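Local atomic coordinates of amphoterin-induced protein 1 (Mus musculus, PDB entry 2XOT), a protein that promotes the growth and fasciculation of hippocampal neurites and may mediate homophilic and heterophilic contacts between cells, represented here by its extracellular leucine-rich-repeat and immunoglobulin part. Residues B[111-117]-B[134-139]; B[191-197]-B[219-225]; B[11-16]-B[34-40]. One frame throughout, in Å; residues are numbered along the deposited sequence.

Contact 1 (B[111-117]-B[134-139]); sequences LQALEVL and DMAQLQ
Gln137 lies against the carbonyl groups of Gln112 and Leu114, where residues 111-117 and 134-139 occupy matching places in adjoining turns of the leucine-rich-repeat solenoid, each with a type I turn ahead of its strand position. Its CB sits 3.6 Å from Leu114 O, and CG presses closer, 3.3 Å from Gln112 O. A bend at chi2 (-63°) then swings the amide off the contact, and OE1 takes a hydrogen bond from Lys164 NZ. On the inner side Met135 and Leu114 run side by side: the chain of Met135 turns at chi3 (82°), bringing CE to 3.6 Å from Leu114 CD2. Leu138 CD1 rests 4.0 Å from Leu114 CD2 and is also close to Leu117 CB. The backbones are joined by Gln139 N donating to Glu115 O, 2.8 Å long and 155° at the hydrogen. Next to it Leu114 O lies 3.2 Å from Leu138 CA in a CA-H...O contact. A water donates to Leu111 O and Leu114 O and accepts from Gln137 N, bridging the two turns. The chemistry thus divides by depth: aliphatic and thioether groups meet inside, while one direct backbone bond and one shared water join the polar edges of the two turns.

Contact 2 (B[191-197]-B[219-225]); sequences KNGLYLH and LSSVMDF
This is a buried contact, part polar and part aromatic, between the last parallel strand of the solenoid (194-195, with its flanks) and the short helix 220-223 of the C-terminal cap. Its polar half centres on Lys191 O, which accepts from Ser221 OG at 2.8 Å; Leu194 N reaches the same oxygen from the opposite face of the carbonyl plane, so two bonds grip it. Ser221 can do this because its hydroxyl stands between backbone N and carbonyl carbon (chi1 58°). Its backbone N adds a weak bond to Asn192 O. Nearby, Leu219 CD1 packs 3.7 Å from Lys191 CB, and Trp214 of helix 205-216 backs this corner. The aromatic half is a cluster. The His197 and Phe225 rings form an offset stack, centroids 3.9 Å apart and planes 4° from parallel, and Phe225 CB also lies over the His197 face. Tyr195 CE1 comes 3.5 Å from Phe225 CE2, near the plane of the phenylalanine ring, the two side chains meeting obliquely. Water links Tyr195 OH to Asp224 OD2. Tyr40 of the second subunit meets the Phe225 ring, so the cluster borders the dimer interface. Helix-on-final-strand packing of this sort belongs to the LRRCT cap, which closes the solenoid's C-terminal end.

Contact 3 (B[11-16]-B[34-40]); sequences SCPANC and PQSLPSY
The cysteine-rich LRRNT cap at the start of the solenoid supplies this contact, in which Pro13 and its neighbours lie against the loop 34-40 leading into the first repeat. Two disulfides, Cys12 to Cys18 and Cys16 to Cys25, tie down the first segment. Pro13 is the middle of the apolar patch: its CB is 3.7 Å from Pro34 CB, and Pro13 CG lies 4.0 Å from Pro38 CD, the two side chains reaching toward each other. Leu23 of strand 22-24 touches Pro13, Leu37 and Pro38 together and so floors the patch. At one end Ser11 OG and Tyr40 OH share a hydrogen bond of 2.6 Å, the serine oxygen lying in the plane of the ring at its edge. CG of Tyr40 stands between backbone N and carbonyl carbon (chi1 60°), which folds the ring back over Pro38, whose CB lies 3.4 Å above its plane. A phenylalanine in place of Tyr40 would probably leave Ser11 OG without this mate and the segment end freer to move. Tyr40 also packs on Asp224 of the second subunit. A water bridges Ala14 N and Gln35 O. At the far end Cys16 SG, already in its disulfide, rests 3.8 Å from Pro34 CG.

Contact 2 is buried, whereas contacts 1 and 3 are partly buried, with exposed residues at their margins. Contacts 1 and 2 both reach the long solenoid sheet, contact 1 within its repeats and contact 2 at its last strand; contact 3 belongs to the opposite cap. Chemistry follows place: repeat-to-repeat backbone bonding with an aliphatic interior in contact 1, a serine-to-carbonyl bond and aromatic cluster in contact 2, proline packing beside disulfides in contact 3. Within one chain the centres of contacts 2 and 3 are about 41 Å apart, yet contact 2 of one subunit meets contact 3 of the other at the dimer interface, consistent with homodimerisation through the repeat region.

Contact 1 (B[111-117]-B[134-139])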
ATOM      1  N   LEU B 111     -10.634  14.170  -4.714  1.00 26.69           N
ATOM      2  CA  LEU B 111      -9.762  12.991  -4.427  1.00 26.10           C
ATOM      3  C   LEU B 111     -10.560  11.710  -4.306  1.00 26.07           C
ATOM      4  O   LEU B 111     -10.687  11.113  -3.213  1.00 24.32           O
ATOM      5  CB  LEU B 111      -8.922  13.215  -3.162  1.00 25.88           C
ATOM      6  CG  LEU B 111      -7.995  14.426  -3.183  1.00 25.40           C
ATOM      7  CD1 LEU B 111      -7.478  14.714  -1.771  1.00 23.12           C
ATOM      8  CD2 LEU B 111      -6.846  14.251  -4.187  1.00 24.98           C
ATOM      9  N   GLN B 112     -11.064  11.264  -5.453  1.00 26.27           N
ATOM     10  CA  GLN B 112     -11.967  10.111  -5.501  1.00 27.79           C
ATOM     11  C   GLN B 112     -11.287   8.737  -5.426  1.00 25.95           C
ATOM     12  O   GLN B 112     -11.971   7.719  -5.282  1.00 26.31           O
ATOM     13  CB  GLN B 112     -12.847  10.194  -6.750  1.00 27.93           C
ATOM     14  CG  GLN B 112     -13.735  11.445  -6.763  1.00 31.39           C
ATOM     15  CD  GLN B 112     -15.002  11.275  -7.609  1.00 32.65           C
ATOM     16  OE1 GLN B 112     -15.130  10.326  -8.372  1.00 40.27           O
ATOM     17  NE2 GLN B 112     -15.944  12.198  -7.457  1.00 40.32           N
ATOM     18  N   ALA B 113      -9.957   8.706  -5.523  1.00 24.69           N
ATOM     19  CA  ALA B 113      -9.180   7.480  -5.351  1.00 23.86           C
ATOM     20  C   ALA B 113      -8.405   7.463  -4.043  1.00 22.40           C
ATOM     21  O   ALA B 113      -7.704   6.492  -3.766  1.00 22.37           O
ATOM     22  CB  ALA B 113      -8.214   7.298  -6.521  1.00 24.47           C
ATOM     23  N   LEU B 114      -8.540   8.515  -3.235  1.00 21.43           N
ATOM     24  CA  LEU B 114      -7.753   8.647  -1.997  1.00 20.81           C
ATOM     25  C   LEU B 114      -8.132   7.558  -1.003  1.00 20.98           C
ATOM     26  O   LEU B 114      -9.329   7.302  -0.763  1.00 21.27           O
ATOM     27  CB  LEU B 114      -7.953  10.018  -1.336  1.00 20.59           C
ATOM     28  CG  LEU B 114      -6.842  10.377  -0.330  1.00 20.17           C
ATOM     29  CD1 LEU B 114      -5.589  10.780  -1.060  1.00 20.08           C
ATOM     30  CD2 LEU B 114      -7.274  11.502   0.577  1.00 19.91           C
ATOM     31  N   GLU B 115      -7.118   6.904  -0.451  1.00 19.99           N
ATOM     32  CA  GLU B 115      -7.335   5.847   0.513  1.00 21.05           C
ATOM     33  C   GLU B 115      -7.022   6.282   1.949  1.00 19.94           C
ATOM     34  O   GLU B 115      -7.707   5.858   2.867  1.00 19.82           O
ATOM     35  CB  GLU B 115      -6.518   4.621   0.128  1.00 20.90           C
ATOM     36  CG  GLU B 115      -6.915   4.043  -1.232  1.00 23.68           C
ATOM     37  CD  GLU B 115      -6.091   2.812  -1.587  1.00 25.18           C
ATOM     38  OE1 GLU B 115      -4.897   2.763  -1.236  1.00 31.23           O
ATOM     39  OE2 GLU B 115      -6.641   1.875  -2.207  1.00 35.43           O
ATOM     40  N   VAL B 116      -5.985   7.103   2.135  1.00 19.86           N
ATOM     41  CA  VAL B 116      -5.539   7.542   3.481  1.00 19.46           C
ATOM     42  C   VAL B 116      -5.394   9.080   3.506  1.00 19.55           C
ATOM     43  O   VAL B 116      -4.727   9.642   2.644  1.00 19.15           O
ATOM     44  CB  VAL B 116      -4.181   6.916   3.836  1.00 19.68           C
ATOM     45  CG1 VAL B 116      -3.711   7.341   5.222  1.00 18.79           C
ATOM     46  CG2 VAL B 116      -4.216   5.374   3.718  1.00 20.87           C
ATOM     47  N   LEU B 117      -6.020   9.737   4.481  1.00 19.53           N
ATOM     48  CA  LEU B 117      -5.916  11.191   4.664  1.00 20.06           C
ATOM     49  C   LEU B 117      -5.467  11.504   6.079  1.00 20.37           C
ATOM     50  O   LEU B 117      -6.152  11.166   7.052  1.00 21.29           O
ATOM     51  CB  LEU B 117      -7.267  11.846   4.401  1.00 19.91           C
ATOM     52  CG  LEU B 117      -7.386  13.358   4.580  1.00 19.90           C
ATOM     53  CD1 LEU B 117      -6.227  14.079   3.855  1.00 20.04           C
ATOM     54  CD2 LEU B 117      -8.728  13.828   4.082  1.00 19.44           C
ATOM     55  N   ASP B 134     -18.075  12.356  -1.556  1.00 29.19           N
ATOM     56  CA  ASP B 134     -17.737  11.562  -2.744  1.00 29.71           C
ATOM     57  C   ASP B 134     -16.398  10.821  -2.695  1.00 28.96           C
ATOM     58  O   ASP B 134     -15.939  10.260  -3.690  1.00 28.65           O
ATOM     59  CB  ASP B 134     -17.878  12.403  -4.020  1.00 30.99           C
ATOM     60  CG  ASP B 134     -19.341  12.694  -4.364  1.00 33.14           C
ATOM     61  OD1 ASP B 134     -20.151  11.745  -4.415  1.00 37.80           O
ATOM     62  OD2 ASP B 134     -19.681  13.874  -4.575  1.00 37.61           O
ATOM     63  N   MET B 135     -15.775  10.794  -1.525  1.00 28.23           N
ATOM     64  CA  MET B 135     -14.524  10.077  -1.369  1.00 27.29           C
ATOM     65  C   MET B 135     -14.859   8.595  -1.196  1.00 27.56           C
ATOM     66  O   MET B 135     -14.875   8.058  -0.079  1.00 27.50           O
ATOM     67  CB  MET B 135     -13.763  10.648  -0.186  1.00 27.15           C
ATOM     68  CG  MET B 135     -13.382  12.071  -0.407  1.00 25.91           C
ATOM     69  SD  MET B 135     -12.466  12.679   1.007  1.00 27.48           S
ATOM     70  CE  MET B 135     -10.863  12.021   0.576  1.00 24.32           C
ATOM     71  N   ALA B 136     -15.158   7.930  -2.310  1.00 27.72           N
ATOM     72  CA  ALA B 136     -15.668   6.560  -2.245  1.00 27.43           C
ATOM     73  C   ALA B 136     -14.620   5.557  -1.784  1.00 26.90           C
ATOM     74  O   ALA B 136     -14.972   4.451  -1.374  1.00 28.08           O
ATOM     75  CB  ALA B 136     -16.233   6.130  -3.608  1.00 28.58           C
ATOM     76  N   GLN B 137     -13.340   5.908  -1.868  1.00 25.56           N
ATOM     77  CA  GLN B 137     -12.269   4.962  -1.575  1.00 24.87           C
ATOM     78  C   GLN B 137     -11.554   5.242  -0.255  1.00 23.32           C
ATOM     79  O   GLN B 137     -10.584   4.579   0.035  1.00 22.84           O
ATOM     80  CB  GLN B 137     -11.222   4.979  -2.692  1.00 25.13           C
ATOM     81  CG  GLN B 137     -11.791   4.662  -4.066  1.00 27.38           C
ATOM     82  CD  GLN B 137     -12.359   3.262  -4.152  1.00 31.27           C
ATOM     83  OE1 GLN B 137     -11.947   2.357  -3.422  1.00 34.28           O
ATOM     84  NE2 GLN B 137     -13.300   3.071  -5.053  1.00 31.83           N
ATOM     85  N   LEU B 138     -12.017   6.223   0.514  1.00 22.34           N
ATOM     86  CA  LEU B 138     -11.303   6.674   1.719  1.00 21.75           C
ATOM     87  C   LEU B 138     -11.477   5.647   2.810  1.00 21.78           C
ATOM     88  O   LEU B 138     -12.602   5.400   3.253  1.00 21.53           O
ATOM     89  CB  LEU B 138     -11.786   8.041   2.199  1.00 21.75           C
ATOM     90  CG  LEU B 138     -10.949   8.678   3.330  1.00 21.30           C
ATOM     91  CD1 LEU B 138      -9.555   9.018   2.799  1.00 18.23           C
ATOM     92  CD2 LEU B 138     -11.625   9.910   3.882  1.00 21.31           C
ATOM     93  N   GLN B 139     -10.348   5.051   3.223  1.00 22.23           N
ATOM     94  CA  GLN B 139     -10.321   3.982   4.228  1.00 22.34           C
ATOM     95  C   GLN B 139      -9.883   4.446   5.640  1.00 21.81           C
ATOM     96  O   GLN B 139     -10.377   3.934   6.651  1.00 21.24           O
ATOM     97  CB  GLN B 139      -9.436   2.844   3.736  1.00 22.53           C
ATOM     98  CG  GLN B 139      -9.967   2.178   2.475  1.00 24.30           C
ATOM     99  CD  GLN B 139      -9.087   1.039   1.971  1.00 27.26           C
ATOM    100  OE1 GLN B 139      -8.080   0.715   2.578  1.00 33.89           O
ATOM    101  NE2 GLN B 139      -9.491   0.410   0.854  1.00 32.02           N
TER
HETATM  102  O   HOH W   1     -11.713   8.634  -1.775  1.00 29.01           O

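Contact 2 (B[191-197]-B[219-225])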
ATOM      1  N   LYS B 191     -16.209   0.015  14.328  1.00 23.17           N
ATOM      2  CA  LYS B 191     -15.869   0.298  15.720  1.00 22.68           C
ATOM      3  C   LYS B 191     -14.421  -0.057  15.994  1.00 23.26           C
ATOM      4  O   LYS B 191     -13.765   0.566  16.849  1.00 23.66           O
ATOM      5  CB  LYS B 191     -16.780  -0.477  16.695  1.00 23.30           C
ATOM      6  CG  LYS B 191     -18.286  -0.245  16.605  1.00 22.15           C
ATOM      7  CD  LYS B 191     -19.081  -1.387  17.334  1.00 21.58           C
ATOM      8  CE  LYS B 191     -20.532  -1.034  17.537  1.00 22.29           C
ATOM      9  NZ  LYS B 191     -21.351  -2.147  18.132  1.00 20.48           N
ATOM     10  N   ASN B 192     -13.926  -1.097  15.317  1.00 22.88           N
ATOM     11  CA  ASN B 192     -12.563  -1.575  15.513  1.00 23.20           C
ATOM     12  C   ASN B 192     -11.499  -0.482  15.265  1.00 23.25           C
ATOM     13  O   ASN B 192     -10.429  -0.499  15.870  1.00 23.20           O
ATOM     14  CB  ASN B 192     -12.299  -2.753  14.591  1.00 22.78           C
ATOM     15  CG  ASN B 192     -11.003  -3.438  14.875  1.00 23.13           C
ATOM     16  OD1 ASN B 192     -10.084  -3.394  14.064  1.00 27.62           O
ATOM     17  ND2 ASN B 192     -10.932  -4.126  15.986  1.00 18.54           N
ATOM     18  N   GLY B 193     -11.797   0.453  14.363  1.00 23.86           N
ATOM     19  CA  GLY B 193     -10.890   1.571  14.065  1.00 23.34           C
ATOM     20  C   GLY B 193     -11.401   2.948  14.432  1.00 23.30           C
ATOM     21  O   GLY B 193     -10.959   3.924  13.860  1.00 23.41           O
ATOM     22  N   LEU B 194     -12.326   3.031  15.379  1.00 23.67           N
ATOM     23  CA  LEU B 194     -12.845   4.303  15.843  1.00 24.32           C
ATOM     24  C   LEU B 194     -12.143   4.665  17.144  1.00 23.89           C
ATOM     25  O   LEU B 194     -12.472   4.110  18.202  1.00 24.49           O
ATOM     26  CB  LEU B 194     -14.355   4.206  16.079  1.00 24.46           C
ATOM     27  CG  LEU B 194     -15.048   5.483  16.523  1.00 26.69           C
ATOM     28  CD1 LEU B 194     -14.697   6.641  15.529  1.00 28.68           C
ATOM     29  CD2 LEU B 194     -16.575   5.235  16.637  1.00 25.63           C
ATOM     30  N   TYR B 195     -11.171   5.575  17.057  1.00 23.06           N
ATOM     31  CA  TYR B 195     -10.298   5.899  18.181  1.00 22.83           C
ATOM     32  C   TYR B 195     -10.795   7.170  18.889  1.00 22.48           C
ATOM     33  O   TYR B 195     -10.885   8.244  18.294  1.00 22.44           O
ATOM     34  CB  TYR B 195      -8.818   6.023  17.752  1.00 23.26           C
ATOM     35  CG  TYR B 195      -8.183   4.768  17.145  1.00 24.14           C
ATOM     36  CD1 TYR B 195      -7.617   3.780  17.954  1.00 27.36           C
ATOM     37  CD2 TYR B 195      -8.115   4.581  15.782  1.00 24.90           C
ATOM     38  CE1 TYR B 195      -7.028   2.646  17.414  1.00 27.44           C
ATOM     39  CE2 TYR B 195      -7.544   3.431  15.237  1.00 27.14           C
ATOM     40  CZ  TYR B 195      -7.008   2.469  16.053  1.00 26.42           C
ATOM     41  OH  TYR B 195      -6.427   1.346  15.517  1.00 25.15           O
ATOM     42  N   LEU B 196     -11.129   7.034  20.173  1.00 21.97           N
ATOM     43  CA  LEU B 196     -11.738   8.098  20.944  1.00 21.25           C
ATOM     44  C   LEU B 196     -10.978   8.402  22.236  1.00 21.47           C
ATOM     45  O   LEU B 196     -11.470   9.164  23.077  1.00 20.57           O
ATOM     46  CB  LEU B 196     -13.199   7.745  21.268  1.00 21.37           C
ATOM     47  CG  LEU B 196     -14.128   7.453  20.070  1.00 21.16           C
ATOM     48  CD1 LEU B 196     -15.501   6.936  20.527  1.00 20.98           C
ATOM     49  CD2 LEU B 196     -14.324   8.681  19.150  1.00 20.97           C
ATOM     50  N   HIS B 197      -9.779   7.841  22.372  1.00 20.48           N
ATOM     51  CA  HIS B 197      -9.018   7.937  23.621  1.00 21.61           C
ATOM     52  C   HIS B 197      -8.419   9.341  23.758  1.00 21.65           C
ATOM     53  O   HIS B 197      -8.283  10.077  22.779  1.00 21.48           O
ATOM     54  CB  HIS B 197      -7.906   6.864  23.718  1.00 20.88           C
ATOM     55  CG  HIS B 197      -6.960   6.871  22.565  1.00 20.79           C
ATOM     56  ND1 HIS B 197      -5.752   7.544  22.592  1.00 21.49           N
ATOM     57  CD2 HIS B 197      -7.071   6.344  21.326  1.00 18.50           C
ATOM     58  CE1 HIS B 197      -5.158   7.412  21.422  1.00 19.64           C
ATOM     59  NE2 HIS B 197      -5.937   6.693  20.636  1.00 21.57           N
ATOM     60  N   LEU B 219     -11.741  -5.319  20.431  1.00 26.96           N
ATOM     61  CA  LEU B 219     -11.536  -4.350  19.367  1.00 26.26           C
ATOM     62  C   LEU B 219     -10.250  -3.565  19.646  1.00 25.87           C
ATOM     63  O   LEU B 219     -10.001  -3.171  20.778  1.00 24.74           O
ATOM     64  CB  LEU B 219     -12.725  -3.392  19.283  1.00 25.84           C
ATOM     65  CG  LEU B 219     -14.107  -4.009  19.061  1.00 25.87           C
ATOM     66  CD1 LEU B 219     -15.146  -2.914  18.889  1.00 26.27           C
ATOM     67  CD2 LEU B 219     -14.150  -5.001  17.876  1.00 27.15           C
ATOM     68  N   SER B 220      -9.454  -3.349  18.603  1.00 25.93           N
ATOM     69  CA  SER B 220      -8.140  -2.703  18.717  1.00 26.54           C
ATOM     70  C   SER B 220      -8.221  -1.315  19.259  1.00 26.69           C
ATOM     71  O   SER B 220      -7.352  -0.894  20.010  1.00 26.51           O
ATOM     72  CB  SER B 220      -7.480  -2.629  17.358  1.00 26.64           C
ATOM     73  OG  SER B 220      -7.411  -3.920  16.815  1.00 26.80           O
ATOM     74  N   SER B 221      -9.277  -0.603  18.867  1.00 27.55           N
ATOM     75  CA  SER B 221      -9.514   0.769  19.330  1.00 28.03           C
ATOM     76  C   SER B 221      -9.550   0.846  20.871  1.00 28.14           C
ATOM     77  O   SER B 221      -9.190   1.868  21.458  1.00 28.94           O
ATOM     78  CB  SER B 221     -10.814   1.320  18.711  1.00 27.29           C
ATOM     79  OG  SER B 221     -11.950   0.521  19.027  1.00 27.40           O
ATOM     80  N   VAL B 222      -9.982  -0.238  21.517  1.00 28.14           N
ATOM     81  CA  VAL B 222      -9.949  -0.344  22.978  1.00 27.51           C
ATOM     82  C   VAL B 222      -8.691  -1.060  23.491  1.00 27.65           C
ATOM     83  O   VAL B 222      -7.975  -0.532  24.344  1.00 27.06           O
ATOM     84  CB  VAL B 222     -11.211  -1.067  23.501  1.00 27.94           C
ATOM     85  CG1 VAL B 222     -11.034  -1.495  24.954  1.00 26.80           C
ATOM     86  CG2 VAL B 222     -12.430  -0.162  23.363  1.00 27.66           C
ATOM     87  N   MET B 223      -8.405  -2.248  22.971  1.00 27.71           N
ATOM     88  CA  MET B 223      -7.249  -3.025  23.445  1.00 27.62           C
ATOM     89  C   MET B 223      -5.912  -2.253  23.346  1.00 27.20           C
ATOM     90  O   MET B 223      -5.090  -2.312  24.261  1.00 26.88           O
ATOM     91  CB  MET B 223      -7.143  -4.359  22.710  1.00 27.59           C
ATOM     92  CG  MET B 223      -8.354  -5.258  22.855  1.00 28.97           C
ATOM     93  SD  MET B 223      -8.925  -5.532  24.543  1.00 30.51           S
ATOM     94  CE  MET B 223     -10.137  -4.261  24.637  1.00 32.16           C
ATOM     95  N   ASP B 224      -5.699  -1.499  22.275  1.00 26.18           N
ATOM     96  CA  ASP B 224      -4.424  -0.789  22.121  1.00 25.77           C
ATOM     97  C   ASP B 224      -4.272   0.439  23.053  1.00 25.62           C
ATOM     98  O   ASP B 224      -3.164   0.897  23.279  1.00 25.93           O
ATOM     99  CB  ASP B 224      -4.228  -0.359  20.664  1.00 26.14           C
ATOM    100  CG  ASP B 224      -4.127  -1.515  19.715  1.00 24.80           C
ATOM    101  OD1 ASP B 224      -3.848  -2.627  20.150  1.00 27.22           O
ATOM    102  OD2 ASP B 224      -4.308  -1.317  18.510  1.00 26.19           O
ATOM    103  N   PHE B 225      -5.371   0.933  23.608  1.00 25.18           N
ATOM    104  CA  PHE B 225      -5.417   2.239  24.279  1.00 25.68           C
ATOM    105  C   PHE B 225      -6.243   2.286  25.546  1.00 26.09           C
ATOM    106  O   PHE B 225      -6.701   3.364  25.954  1.00 26.02           O
ATOM    107  CB  PHE B 225      -5.954   3.279  23.293  1.00 25.23           C
ATOM    108  CG  PHE B 225      -5.064   3.469  22.113  1.00 25.63           C
ATOM    109  CD1 PHE B 225      -3.878   4.171  22.243  1.00 26.06           C
ATOM    110  CD2 PHE B 225      -5.388   2.938  20.877  1.00 25.15           C
ATOM    111  CE1 PHE B 225      -3.026   4.334  21.162  1.00 23.68           C
ATOM    112  CE2 PHE B 225      -4.529   3.098  19.808  1.00 23.75           C
ATOM    113  CZ  PHE B 225      -3.362   3.805  19.953  1.00 24.30           C
TER
HETATM  114  O   HOH W   2      -4.062   0.435  16.804  1.00 24.17           O
HETATM  115  O   HOH W   3      -9.518   4.374  21.174  1.00 21.22           O

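Contact 3 (B[11-16]-B[34-40])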
ATOM      1  N   SER B  11      15.451  17.567 -16.032  1.00 36.46           N
ATOM      2  CA  SER B  11      14.117  17.525 -15.303  1.00 35.05           C
ATOM      3  C   SER B  11      13.844  17.645 -13.799  1.00 34.30           C
ATOM      4  O   SER B  11      12.688  17.800 -13.412  1.00 34.27           O
ATOM      5  CB  SER B  11      13.247  16.360 -15.837  1.00 35.39           C
ATOM      6  OG  SER B  11      13.432  15.133 -15.144  1.00 33.89           O
ATOM      7  N   CYS B  12      14.869  17.685 -12.974  1.00 33.18           N
ATOM      8  CA  CYS B  12      14.724  17.676 -11.542  1.00 32.81           C
ATOM      9  C   CYS B  12      14.582  19.112 -11.087  1.00 32.62           C
ATOM     10  O   CYS B  12      15.493  19.893 -11.291  1.00 33.51           O
ATOM     11  CB  CYS B  12      15.959  17.073 -10.886  1.00 32.44           C
ATOM     12  SG  CYS B  12      15.741  16.708  -9.165  1.00 32.63           S
ATOM     13  N   PRO B  13      13.456  19.457 -10.435  1.00 31.99           N
ATOM     14  CA  PRO B  13      13.301  20.834  -9.958  1.00 31.57           C
ATOM     15  C   PRO B  13      14.397  21.197  -8.993  1.00 31.71           C
ATOM     16  O   PRO B  13      15.112  20.321  -8.534  1.00 31.40           O
ATOM     17  CB  PRO B  13      11.950  20.806  -9.248  1.00 31.43           C
ATOM     18  CG  PRO B  13      11.233  19.658  -9.863  1.00 31.49           C
ATOM     19  CD  PRO B  13      12.279  18.636 -10.109  1.00 31.14           C
ATOM     20  N   ALA B  14      14.466  22.477  -8.644  1.00 32.17           N
ATOM     21  CA  ALA B  14      15.639  23.085  -8.004  1.00 32.82           C
ATOM     22  C   ALA B  14      16.097  22.497  -6.663  1.00 33.00           C
ATOM     23  O   ALA B  14      17.274  22.167  -6.485  1.00 35.26           O
ATOM     24  CB  ALA B  14      15.394  24.595  -7.827  1.00 33.17           C
ATOM     25  N   ASN B  15      15.201  22.412  -5.705  1.00 32.00           N
ATOM     26  CA  ASN B  15      15.577  21.973  -4.363  1.00 31.59           C
ATOM     27  C   ASN B  15      15.163  20.512  -4.059  1.00 30.59           C
ATOM     28  O   ASN B  15      14.875  20.154  -2.909  1.00 29.95           O
ATOM     29  CB  ASN B  15      14.971  22.940  -3.349  1.00 31.78           C
ATOM     30  CG  ASN B  15      15.626  24.289  -3.400  1.00 32.80           C
ATOM     31  OD1 ASN B  15      16.691  24.481  -2.833  1.00 35.24           O
ATOM     32  ND2 ASN B  15      15.018  25.214  -4.107  1.00 33.82           N
ATOM     33  N   CYS B  16      15.188  19.680  -5.099  1.00 29.50           N
ATOM     34  CA  CYS B  16      14.735  18.300  -5.006  1.00 29.06           C
ATOM     35  C   CYS B  16      15.833  17.309  -5.306  1.00 28.66           C
ATOM     36  O   CYS B  16      16.790  17.589  -6.024  1.00 28.74           O
ATOM     37  CB  CYS B  16      13.607  18.062  -6.001  1.00 28.67           C
ATOM     38  SG  CYS B  16      12.181  19.048  -5.670  1.00 30.17           S
ATOM     39  N   PRO B  34       8.309  23.730  -5.579  1.00 32.39           N
ATOM     40  CA  PRO B  34       9.189  23.744  -6.747  1.00 32.45           C
ATOM     41  C   PRO B  34       8.480  23.836  -8.099  1.00 32.87           C
ATOM     42  O   PRO B  34       7.497  23.118  -8.351  1.00 32.78           O
ATOM     43  CB  PRO B  34       9.920  22.408  -6.630  1.00 32.72           C
ATOM     44  CG  PRO B  34      10.069  22.226  -5.171  1.00 31.79           C
ATOM     45  CD  PRO B  34       8.742  22.705  -4.612  1.00 32.58           C
ATOM     46  N   GLN B  35       8.990  24.714  -8.967  1.00 33.24           N
ATOM     47  CA  GLN B  35       8.456  24.881 -10.327  1.00 33.70           C
ATOM     48  C   GLN B  35       8.721  23.673 -11.227  1.00 32.88           C
ATOM     49  O   GLN B  35       9.718  22.983 -11.068  1.00 33.29           O
ATOM     50  CB  GLN B  35       9.087  26.119 -10.976  1.00 33.79           C
ATOM     51  CG  GLN B  35       8.559  27.454 -10.446  1.00 36.12           C
ATOM     52  CD  GLN B  35       9.013  28.645 -11.307  1.00 37.09           C
ATOM     53  OE1 GLN B  35       9.958  29.368 -10.942  1.00 41.50           O
ATOM     54  NE2 GLN B  35       8.349  28.842 -12.458  1.00 40.84           N
ATOM     55  N   SER B  36       7.838  23.453 -12.197  1.00 32.71           N
ATOM     56  CA  SER B  36       8.039  22.464 -13.258  1.00 32.57           C
ATOM     57  C   SER B  36       8.231  21.062 -12.687  1.00 31.56           C
ATOM     58  O   SER B  36       9.266  20.409 -12.891  1.00 31.62           O
ATOM     59  CB  SER B  36       9.208  22.863 -14.193  1.00 32.88           C
ATOM     60  OG  SER B  36       8.808  23.901 -15.089  1.00 35.71           O
ATOM     61  N   LEU B  37       7.208  20.609 -11.971  1.00 30.65           N
ATOM     62  CA  LEU B  37       7.186  19.254 -11.416  1.00 29.48           C
ATOM     63  C   LEU B  37       6.965  18.243 -12.538  1.00 28.97           C
ATOM     64  O   LEU B  37       6.008  18.362 -13.294  1.00 29.26           O
ATOM     65  CB  LEU B  37       6.093  19.131 -10.367  1.00 28.91           C
ATOM     66  CG  LEU B  37       6.272  19.970  -9.097  1.00 28.12           C
ATOM     67  CD1 LEU B  37       4.973  19.954  -8.274  1.00 26.30           C
ATOM     68  CD2 LEU B  37       7.496  19.501  -8.269  1.00 28.10           C
ATOM     69  N   PRO B  38       7.859  17.241 -12.664  1.00 28.71           N
ATOM     70  CA  PRO B  38       7.755  16.324 -13.797  1.00 27.90           C
ATOM     71  C   PRO B  38       6.518  15.434 -13.754  1.00 27.83           C
ATOM     72  O   PRO B  38       6.072  15.020 -12.685  1.00 27.85           O
ATOM     73  CB  PRO B  38       9.041  15.494 -13.724  1.00 27.99           C
ATOM     74  CG  PRO B  38       9.827  16.021 -12.598  1.00 28.97           C
ATOM     75  CD  PRO B  38       9.015  16.953 -11.799  1.00 28.33           C
ATOM     76  N   SER B  39       5.960  15.142 -14.917  1.00 27.14           N
ATOM     77  CA  SER B  39       4.716  14.377 -14.972  1.00 27.06           C
ATOM     78  C   SER B  39       4.876  12.914 -14.567  1.00 26.29           C
ATOM     79  O   SER B  39       3.891  12.265 -14.219  1.00 26.91           O
ATOM     80  CB  SER B  39       4.126  14.446 -16.375  1.00 27.32           C
ATOM     81  OG  SER B  39       5.155  14.272 -17.308  1.00 28.05           O
ATOM     82  N   TYR B  40       6.101  12.400 -14.618  1.00 25.38           N
ATOM     83  CA  TYR B  40       6.397  11.025 -14.162  1.00 24.66           C
ATOM     84  C   TYR B  40       6.343  10.823 -12.634  1.00 24.48           C
ATOM     85  O   TYR B  40       6.420   9.683 -12.167  1.00 25.12           O
ATOM     86  CB  TYR B  40       7.742  10.534 -14.744  1.00 24.88           C
ATOM     87  CG  TYR B  40       8.979  11.346 -14.373  1.00 24.19           C
ATOM     88  CD1 TYR B  40       9.398  11.449 -13.066  1.00 23.02           C
ATOM     89  CD2 TYR B  40       9.737  11.979 -15.344  1.00 24.00           C
ATOM     90  CE1 TYR B  40      10.498  12.182 -12.716  1.00 24.63           C
ATOM     91  CE2 TYR B  40      10.859  12.714 -15.005  1.00 24.11           C
ATOM     92  CZ  TYR B  40      11.238  12.813 -13.694  1.00 25.42           C
ATOM     93  OH  TYR B  40      12.371  13.527 -13.326  1.00 25.07           O
TER
HETATM   94  O   HOH W   4      12.453  24.033 -10.334  1.00 36.18           O